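Transaminase (Bacillus megaterium, PDB 5G0A) catalyses pyridoxal-5'-phosphate-dependent transfer of amino groups, acting as an S-selective omega-transaminase of aminotransferase class III. Local coordinates at residues B[80-85]-B[333-338]; B[142-147]-B[238-243]; B[194-199]-B[246-251]. All coordinates share one frame; numbering follows the deposited sequence.

Interaction 1: B[80-85]-B[333-338]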
loop_
_atom_site.group_PDB
_atom_site.type_symbol
_atom_site.label_atom_id
_atom_site.label_comp_id
_atom_site.label_asym_id
_atom_site.label_seq_id
_atom_site.Cartn_x
_atom_site.Cartn_y
_atom_site.Cartn_z
ATOM N N ASP B 80 29.780 -26.762 25.351
ATOM C CA ASP B 80 31.040 -27.508 25.168
ATOM C C ASP B 80 31.371 -27.662 23.693
ATOM O O ASP B 80 32.540 -27.876 23.321
ATOM C CB ASP B 80 30.935 -28.920 25.766
ATOM C CG ASP B 80 30.941 -28.930 27.286
ATOM O OD1 ASP B 80 31.348 -27.924 27.908
ATOM O OD2 ASP B 80 30.539 -29.972 27.850
ATOM N N ARG B 81 30.344 -27.562 22.842
ATOM C CA ARG B 81 30.525 -27.825 21.414
ATOM C C ARG B 81 30.387 -26.584 20.527
ATOM O O ARG B 81 31.089 -26.447 19.518
ATOM C CB ARG B 81 29.530 -28.898 20.944
ATOM C CG ARG B 81 29.879 -30.313 21.425
ATOM C CD ARG B 81 28.673 -31.233 21.289
ATOM N NE ARG B 81 28.247 -31.279 19.898
ATOM C CZ ARG B 81 27.025 -31.585 19.474
ATOM N NH1 ARG B 81 26.054 -31.910 20.326
ATOM N NH2 ARG B 81 26.786 -31.562 18.177
ATOM N N TYR B 82 29.464 -25.696 20.908
ATOM C CA TYR B 82 29.137 -24.520 20.122
ATOM C C TYR B 82 29.308 -23.240 20.962
ATOM O O TYR B 82 29.184 -23.306 22.182
ATOM C CB TYR B 82 27.671 -24.650 19.672
ATOM C CG TYR B 82 27.388 -25.861 18.802
ATOM C CD1 TYR B 82 27.857 -25.920 17.477
ATOM C CD2 TYR B 82 26.616 -26.923 19.286
ATOM C CE1 TYR B 82 27.582 -27.015 16.664
ATOM C CE2 TYR B 82 26.329 -28.020 18.485
ATOM C CZ TYR B 82 26.818 -28.068 17.180
ATOM O OH TYR B 82 26.525 -29.155 16.384
ATOM N N GLY B 83 29.564 -22.075 20.349
ATOM C CA GLY B 83 29.689 -21.898 18.904
ATOM C C GLY B 83 28.398 -21.473 18.218
ATOM O O GLY B 83 27.332 -21.347 18.842
ATOM N N PHE B 84 28.514 -21.274 16.913
ATOM C CA PHE B 84 27.366 -20.887 16.105
ATOM C C PHE B 84 27.529 -21.404 14.682
ATOM O O PHE B 84 28.590 -21.235 14.079
ATOM C CB PHE B 84 27.255 -19.358 16.066
ATOM C CG PHE B 84 26.259 -18.880 15.033
ATOM C CD1 PHE B 84 24.894 -19.077 15.258
ATOM C CD2 PHE B 84 26.685 -18.321 13.827
ATOM C CE1 PHE B 84 23.957 -18.712 14.296
ATOM C CE2 PHE B 84 25.737 -17.944 12.848
ATOM C CZ PHE B 84 24.378 -18.140 13.101
ATOM N N VAL B 85 26.475 -22.013 14.145
ATOM C CA VAL B 85 26.393 -22.229 12.690
ATOM C C VAL B 85 25.024 -21.763 12.219
ATOM O O VAL B 85 24.047 -21.840 12.985
ATOM C CB VAL B 85 26.635 -23.703 12.248
ATOM C CG1 VAL B 85 28.080 -24.125 12.541
ATOM C CG2 VAL B 85 25.613 -24.658 12.858
ATOM N N GLY B 333 17.701 -21.252 13.815
ATOM C CA GLY B 333 18.248 -22.584 14.064
ATOM C C GLY B 333 19.460 -22.585 14.987
ATOM O O GLY B 333 20.135 -23.612 15.125
ATOM N N HIS B 334 19.733 -21.439 15.616
ATOM C CA HIS B 334 20.903 -21.287 16.493
ATOM C C HIS B 334 21.119 -22.539 17.342
ATOM O O HIS B 334 20.228 -22.922 18.093
ATOM C CB HIS B 334 20.738 -20.055 17.402
ATOM C CG HIS B 334 22.003 -19.687 18.118
ATOM N ND1 HIS B 334 22.606 -20.515 19.052
ATOM C CD2 HIS B 334 22.805 -18.606 17.996
ATOM C CE1 HIS B 334 23.721 -19.944 19.474
ATOM N NE2 HIS B 334 23.865 -18.789 18.846
ATOM N N PRO B 335 22.300 -23.197 17.218
ATOM C CA PRO B 335 22.388 -24.552 17.801
ATOM C C PRO B 335 22.191 -24.579 19.316
ATOM O O PRO B 335 21.653 -25.540 19.849
ATOM C CB PRO B 335 23.798 -25.034 17.390
ATOM C CG PRO B 335 24.564 -23.775 17.105
ATOM C CD PRO B 335 23.539 -22.817 16.514
ATOM N N VAL B 336 22.603 -23.518 20.013
ATOM C CA VAL B 336 22.452 -23.503 21.485
ATOM C C VAL B 336 20.992 -23.235 21.867
ATOM O O VAL B 336 20.458 -23.855 22.796
ATOM C CB VAL B 336 23.391 -22.478 22.142
ATOM C CG1 VAL B 336 23.224 -22.465 23.661
ATOM C CG2 VAL B 336 24.842 -22.789 21.775
ATOM N N ALA B 337 20.331 -22.337 21.122
ATOM C CA ALA B 337 18.877 -22.159 21.310
ATOM C C ALA B 337 18.134 -23.467 21.022
ATOM O O ALA B 337 17.172 -23.804 21.736
ATOM C CB ALA B 337 18.346 -21.033 20.416
ATOM N N MET B 338 18.589 -24.215 20.013
ATOM C CA MET B 338 17.967 -25.497 19.687
ATOM C C MET B 338 18.217 -26.536 20.784
ATOM O O MET B 338 17.333 -27.331 21.100
ATOM C CB MET B 338 18.414 -26.039 18.322
ATOM C CG MET B 338 18.011 -25.150 17.142
ATOM S SD MET B 338 16.220 -25.039 16.920
ATOM C CE MET B 338 15.838 -23.581 17.885
#
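Phe-84 passes Pro-335 with the two CA atoms 6.4 Å apart, as the irregular segment 80-85, kinked by a cis peptide between Tyr-82 and Gly-83, runs across the first turn of helix 335-350. The site illustrates a capped helix N-terminus held against a loop, here in a class III aminotransferase of the type I pyridoxal-phosphate fold. His-334 is the N-cap: its CG stands anti to the backbone N (chi1 -168°), and ND1, with the donor close to the imidazole plane, accepts from Val-336 N at 3.2 Å. With ND1 used as the acceptor, NE2 is left to reach Ser-303 O of the second subunit. Pro-335, the first helical residue, which has no N-H, supplies the main apolar surface. Its CB sits above the middle of the Tyr-82 ring, 3.9 Å from the centroid and 10° off the normal, a CH-pi contact. CG of the same proline lies against Tyr-82 CG and CD1, while CD packs against Val-85 O at 3.7 Å. Val-336 closes the side nearer the backbone, its CG2 lying 4.0 Å from Tyr-82 CB. Beyond the ring, Tyr-82 OH is bonded to Ile-36 O of the second subunit, so the tyrosine is held both by the proline and by the subunit interface. At the other end of the contact Phe-84, whose side chain is about 8 Å from a bound pyridoxal-5'-phosphate, meets the capping histidine. The two rings neither stack nor meet edge to face: their planes are turned 42° apart with centroids separated by 5.3 Å, and the closest approach is Phe-84 CD1 to His-334 CD2 at 3.5 Å.

Interaction 2: B[142-147]-B[238-243]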
loop_
_atom_site.group_PDB
_atom_site.type_symbol
_atom_site.label_atom_id
_atom_site.label_comp_id
_atom_site.label_asym_id
_atom_site.label_seq_id
_atom_site.Cartn_x
_atom_site.Cartn_y
_atom_site.Cartn_z
ATOM N N VAL B 142 -6.593 -12.808 6.291
ATOM C CA VAL B 142 -7.701 -12.394 7.147
ATOM C C VAL B 142 -7.313 -12.646 8.595
ATOM O O VAL B 142 -6.941 -13.779 8.965
ATOM C CB VAL B 142 -8.973 -13.210 6.815
ATOM C CG1 VAL B 142 -10.116 -12.812 7.742
ATOM C CG2 VAL B 142 -9.347 -13.016 5.357
ATOM N N THR B 143 -7.406 -11.581 9.391
ATOM C CA THR B 143 -7.222 -11.658 10.836
ATOM C C THR B 143 -8.535 -11.262 11.539
ATOM O O THR B 143 -9.577 -11.089 10.876
ATOM C CB THR B 143 -6.071 -10.733 11.254
ATOM O OG1 THR B 143 -5.677 -11.042 12.598
ATOM C CG2 THR B 143 -6.492 -9.237 11.119
ATOM N N ARG B 144 -8.520 -11.161 12.868
ATOM C CA ARG B 144 -9.721 -10.749 13.611
ATOM C C ARG B 144 -9.446 -9.539 14.485
ATOM O O ARG B 144 -8.342 -9.377 15.000
ATOM C CB ARG B 144 -10.283 -11.887 14.497
ATOM C CG ARG B 144 -10.764 -13.126 13.729
ATOM C CD ARG B 144 -9.649 -14.159 13.507
ATOM N NE ARG B 144 -8.900 -14.397 14.753
ATOM C CZ ARG B 144 -9.336 -15.133 15.776
ATOM N NH1 ARG B 144 -10.526 -15.747 15.717
ATOM N NH2 ARG B 144 -8.590 -15.250 16.876
ATOM N N GLU B 145 -10.478 -8.726 14.693
ATOM C CA GLU B 145 -10.456 -7.678 15.713
ATOM C C GLU B 145 -9.912 -8.252 17.031
ATOM O O GLU B 145 -10.316 -9.339 17.435
ATOM C CB GLU B 145 -11.868 -7.098 15.943
ATOM C CG GLU B 145 -11.811 -5.829 16.793
ATOM C CD GLU B 145 -13.148 -5.315 17.312
ATOM O OE1 GLU B 145 -14.134 -6.079 17.368
ATOM O OE2 GLU B 145 -13.199 -4.120 17.675
ATOM N N HIS B 146 -9.009 -7.501 17.659
ATOM C CA HIS B 146 -8.349 -7.827 18.932
ATOM C C HIS B 146 -7.287 -8.927 18.887
ATOM O O HIS B 146 -6.733 -9.270 19.944
ATOM C CB HIS B 146 -9.350 -8.141 20.060
ATOM C CG HIS B 146 -10.465 -7.147 20.187
ATOM N ND1 HIS B 146 -10.264 -5.786 20.134
ATOM C CD2 HIS B 146 -11.792 -7.325 20.390
ATOM C CE1 HIS B 146 -11.425 -5.165 20.294
ATOM N NE2 HIS B 146 -12.364 -6.075 20.451
ATOM N N ASP B 147 -6.972 -9.459 17.704
ATOM C CA ASP B 147 -5.894 -10.447 17.615
ATOM C C ASP B 147 -4.567 -9.751 17.870
ATOM O O ASP B 147 -4.364 -8.613 17.448
ATOM C CB ASP B 147 -5.807 -11.101 16.229
ATOM C CG ASP B 147 -6.658 -12.344 16.096
ATOM O OD1 ASP B 147 -7.516 -12.595 16.965
ATOM O OD2 ASP B 147 -6.426 -13.108 15.132
ATOM N N VAL B 238 -6.644 -19.398 19.161
ATOM C CA VAL B 238 -7.855 -20.089 19.661
ATOM C C VAL B 238 -8.370 -19.401 20.913
ATOM O O VAL B 238 -9.565 -19.429 21.208
ATOM C CB VAL B 238 -7.675 -21.594 19.925
ATOM C CG1 VAL B 238 -7.278 -22.338 18.660
ATOM C CG2 VAL B 238 -6.730 -21.856 21.104
ATOM N N SER B 239 -7.460 -18.813 21.667
ATOM C CA SER B 239 -7.830 -17.961 22.766
ATOM C C SER B 239 -6.999 -16.720 22.561
ATOM O O SER B 239 -5.763 -16.803 22.530
ATOM C CB SER B 239 -7.482 -18.638 24.097
ATOM O OG SER B 239 -7.756 -17.789 25.192
ATOM N N GLN B 240 -7.658 -15.576 22.383
ATOM C CA GLN B 240 -6.921 -14.326 22.179
ATOM C C GLN B 240 -6.129 -14.049 23.446
ATOM O O GLN B 240 -6.711 -13.921 24.526
ATOM C CB GLN B 240 -7.865 -13.179 21.791
ATOM C CG GLN B 240 -8.327 -13.293 20.335
ATOM C CD GLN B 240 -9.439 -12.323 19.973
ATOM O OE1 GLN B 240 -10.400 -12.132 20.738
ATOM N NE2 GLN B 240 -9.333 -11.723 18.784
ATOM N N GLY B 241 -4.800 -14.011 23.303
ATOM C CA GLY B 241 -3.875 -13.948 24.437
ATOM C C GLY B 241 -3.855 -12.567 25.043
ATOM O O GLY B 241 -4.526 -12.312 26.047
ATOM N N ALA B 242 -3.102 -11.660 24.429
ATOM C CA ALA B 242 -3.127 -10.255 24.836
ATOM C C ALA B 242 -4.552 -9.695 24.765
ATOM O O ALA B 242 -4.976 -8.918 25.640
ATOM C CB ALA B 242 -2.178 -9.430 23.972
ATOM N N GLY B 243 -5.299 -10.112 23.741
ATOM C CA GLY B 243 -6.692 -9.655 23.553
ATOM C C GLY B 243 -7.659 -10.202 24.595
ATOM O O GLY B 243 -8.787 -9.699 24.735
HETATM O O HOH W 1 -5.122 -11.114 21.262
#
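Gln-240 reaches across to the turn after strand 140-144 and spends its amide nitrogen on two hydrogen bonds. Its CG is anti to the carbonyl carbon and the chain is extended beyond it, which carries the amide over to the turn. NE2 donates to Asp-147 OD1 at 2.7 Å, nearly straight at 162° and on the anti lone pair of that oxygen. It also donates to Glu-145 O at 2.9 Å, approaching somewhat tilted from the carbonyl plane. Both acceptors lie close to the amide plane, so the two bonds together fix the rotation of the amide, which stands 79° from the carboxylate plane. An alanine here would probably leave Asp-147 OD1 and Glu-145 O without the amide donor they share, and the turn less firmly tied to segment 238-243.

The ionic part lies within segment 142-147, where a type II beta turn from Arg-144 to Asp-147 follows strand 140-144 of the large-domain sheet, with His-146 at its positive-phi corner. Arg-144 NE meets Asp-147 OD2 at 2.8 Å in a salt bridge, straight at 174°, in the guanidinium plane, and on the syn side of the carboxylate though tilted out of its plane. A weaker bond runs from Arg-144 NH2 to Asp-147 OD1. OD2 also bonds His-149, a residue of the cofactor pocket, which makes Asp-147 a second-shell partner there.

Packing is slighter: Gln-240 NE2 lies over one face of the Arg-144 guanidinium. Gly-243 CA comes to 3.6 Å from His-146 O, where a side chain would collide with that oxygen. A water joins the same two residues, accepting from Gly-243 N at 2.7 Å and donating to His-146 O at 2.8 Å.

Interaction 3: B[194-199]-B[246-251]; sequences SPNMFQ and MPPYEY
Pro-195 lies over one face of the Tyr-251 ring, its CG above the ring centre at 3.7 Å from the centroid and only 8° off the normal. This CH-pi contact is broad, because Pro-195 CB also rests on the ring, 3.8 Å from Tyr-251 CD1. CG of Tyr-251, anti to the backbone N (chi1 180°), carries the ring toward segment 194-199. The same Pro-195 CB also meets a second proline, with Pro-247 CB 3.8 Å away, and Pro-195 O packs against Pro-248 CD at 3.7 Å. Pro-195 is thus flanked by two prolines and the ring, while the Asn-196 side chain slides past Pro-248 in the opposite direction. Two type I beta turns carry these groups: Ser-194 to Met-197 puts Pro-195 at its second position, and Pro-248 to Tyr-251 brings the tyrosine to the start of a helix. Tyr-251 OH finds its polar partner in Arg-144 NH1, at the end of strand 140-144. The ring also touches Ser-215 and Val-216 of helix 214-226, so that the contact joins the loop leaving strand 189-192 to the start of helix 251-262 beside that second helix.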
loop_
_atom_site.group_PDB
_atom_site.type_symbol
_atom_site.label_atom_id
_atom_site.label_comp_id
_atom_site.label_asym_id
_atom_site.label_seq_id
_atom_site.Cartn_x
_atom_site.Cartn_y
_atom_site.Cartn_z
ATOM N N SER B 194 -14.215 -10.375 15.719
ATOM C CA SER B 194 -13.748 -11.251 16.776
ATOM C C SER B 194 -14.806 -12.351 17.008
ATOM O O SER B 194 -16.001 -12.143 16.729
ATOM C CB SER B 194 -13.508 -10.441 18.049
ATOM O OG SER B 194 -14.713 -9.939 18.562
ATOM N N PRO B 195 -14.381 -13.514 17.523
ATOM C CA PRO B 195 -15.345 -14.574 17.827
ATOM C C PRO B 195 -16.440 -14.173 18.816
ATOM O O PRO B 195 -17.500 -14.796 18.832
ATOM C CB PRO B 195 -14.472 -15.661 18.470
ATOM C CG PRO B 195 -13.125 -15.437 17.901
ATOM C CD PRO B 195 -12.991 -13.942 17.801
ATOM N N ASN B 196 -16.183 -13.158 19.637
ATOM C CA ASN B 196 -17.105 -12.750 20.701
ATOM C C ASN B 196 -17.953 -11.526 20.358
ATOM O O ASN B 196 -18.612 -10.961 21.232
ATOM C CB ASN B 196 -16.334 -12.474 21.998
ATOM C CG ASN B 196 -16.014 -13.740 22.782
ATOM O OD1 ASN B 196 -16.448 -14.843 22.431
ATOM N ND2 ASN B 196 -15.259 -13.581 23.863
ATOM N N MET B 197 -17.926 -11.118 19.094
ATOM C CA MET B 197 -18.447 -9.806 18.697
ATOM C C MET B 197 -19.971 -9.682 18.753
ATOM O O MET B 197 -20.490 -8.624 19.122
ATOM C CB MET B 197 -17.935 -9.433 17.301
ATOM C CG MET B 197 -17.958 -7.940 17.013
ATOM S SD MET B 197 -16.762 -7.459 15.754
ATOM C CE MET B 197 -17.027 -5.683 15.717
ATOM N N PHE B 198 -20.677 -10.748 18.384
ATOM C CA PHE B 198 -22.142 -10.731 18.365
ATOM C C PHE B 198 -22.758 -11.581 19.479
ATOM O O PHE B 198 -22.967 -12.782 19.303
ATOM C CB PHE B 198 -22.653 -11.196 17.005
ATOM C CG PHE B 198 -22.016 -10.472 15.851
ATOM C CD1 PHE B 198 -22.308 -9.131 15.608
ATOM C CD2 PHE B 198 -21.094 -11.120 15.031
ATOM C CE1 PHE B 198 -21.709 -8.458 14.553
ATOM C CE2 PHE B 198 -20.493 -10.454 13.972
ATOM C CZ PHE B 198 -20.805 -9.125 13.731
ATOM N N GLN B 199 -23.058 -10.936 20.604
ATOM C CA GLN B 199 -23.599 -11.608 21.787
ATOM C C GLN B 199 -25.021 -11.151 22.085
ATOM O O GLN B 199 -25.428 -10.065 21.676
ATOM C CB GLN B 199 -22.729 -11.320 23.015
ATOM C CG GLN B 199 -21.293 -11.810 22.916
ATOM C CD GLN B 199 -20.563 -11.778 24.247
ATOM O OE1 GLN B 199 -21.157 -11.996 25.306
ATOM N NE2 GLN B 199 -19.262 -11.515 24.199
ATOM N N MET B 246 -12.007 -15.806 25.046
ATOM C CA MET B 246 -12.205 -17.222 24.790
ATOM C C MET B 246 -13.370 -17.343 23.816
ATOM O O MET B 246 -14.407 -16.713 24.021
ATOM C CB MET B 246 -12.557 -17.957 26.087
ATOM C CG MET B 246 -11.383 -18.205 27.019
ATOM S SD MET B 246 -10.264 -19.455 26.360
ATOM C CE MET B 246 -11.244 -20.957 26.500
ATOM N N PRO B 247 -13.209 -18.142 22.754
ATOM C CA PRO B 247 -14.285 -18.207 21.772
ATOM C C PRO B 247 -15.391 -19.180 22.193
ATOM O O PRO B 247 -15.154 -20.048 23.034
ATOM C CB PRO B 247 -13.573 -18.743 20.533
ATOM C CG PRO B 247 -12.490 -19.618 21.074
ATOM C CD PRO B 247 -12.108 -19.069 22.428
ATOM N N PRO B 248 -16.594 -19.041 21.601
ATOM C CA PRO B 248 -17.590 -20.096 21.737
ATOM C C PRO B 248 -17.021 -21.362 21.125
ATOM O O PRO B 248 -16.354 -21.298 20.083
ATOM C CB PRO B 248 -18.759 -19.585 20.891
ATOM C CG PRO B 248 -18.139 -18.644 19.907
ATOM C CD PRO B 248 -17.030 -17.980 20.673
ATOM N N TYR B 249 -17.258 -22.498 21.771
ATOM C CA TYR B 249 -16.684 -23.761 21.324
ATOM C C TYR B 249 -16.724 -23.945 19.812
ATOM O O TYR B 249 -15.821 -24.533 19.236
ATOM C CB TYR B 249 -17.386 -24.964 21.983
ATOM C CG TYR B 249 -16.819 -26.259 21.466
ATOM C CD1 TYR B 249 -15.619 -26.753 21.970
ATOM C CD2 TYR B 249 -17.443 -26.961 20.428
ATOM C CE1 TYR B 249 -15.070 -27.924 21.484
ATOM C CE2 TYR B 249 -16.894 -28.133 19.926
ATOM C CZ TYR B 249 -15.708 -28.605 20.462
ATOM O OH TYR B 249 -15.143 -29.766 19.987
ATOM N N GLU B 250 -17.797 -23.471 19.179
ATOM C CA GLU B 250 -18.055 -23.773 17.786
ATOM C C GLU B 250 -17.244 -22.960 16.775
ATOM O O GLU B 250 -17.157 -23.337 15.609
ATOM C CB GLU B 250 -19.531 -23.583 17.473
ATOM C CG GLU B 250 -20.148 -24.811 16.839
ATOM C CD GLU B 250 -19.881 -26.063 17.651
ATOM O OE1 GLU B 250 -20.289 -26.094 18.826
ATOM O OE2 GLU B 250 -19.251 -27.008 17.118
ATOM N N TYR B 251 -16.706 -21.837 17.219
ATOM C CA TYR B 251 -15.985 -20.924 16.310
ATOM C C TYR B 251 -14.854 -21.597 15.512
ATOM O O TYR B 251 -14.834 -21.526 14.272
ATOM C CB TYR B 251 -15.480 -19.692 17.081
ATOM C CG TYR B 251 -14.729 -18.740 16.178
ATOM C CD1 TYR B 251 -15.410 -17.776 15.423
ATOM C CD2 TYR B 251 -13.337 -18.847 16.040
ATOM C CE1 TYR B 251 -14.723 -16.912 14.562
ATOM C CE2 TYR B 251 -12.636 -17.988 15.193
ATOM C CZ TYR B 251 -13.324 -17.031 14.466
ATOM O OH TYR B 251 -12.618 -16.198 13.637
#

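In the fold
Along the chain the segments come in the order 80-85, 142-147, 194-199, 238-243, 246-251 and 333-338, so interaction 1 encloses the other two, while interactions 2 and 3 cross. These two touch, with centres 11 Å apart: their first segments lie at or just after the ends of the neighbouring strands 140-144 and 189-192 of the seven-stranded sheet, and they share the loop from strand 231-236 to helix 251-262. Interaction 1 lies 34 Å from interaction 2 and 42 Å from interaction 3, centre to centre, with interaction 3 on the opposite side of the chain's centre. Interaction 1 faces the second subunit, whereas interactions 2 and 3 approach the third, so the two regions lie near different subunit interfaces of the four-chain assembly.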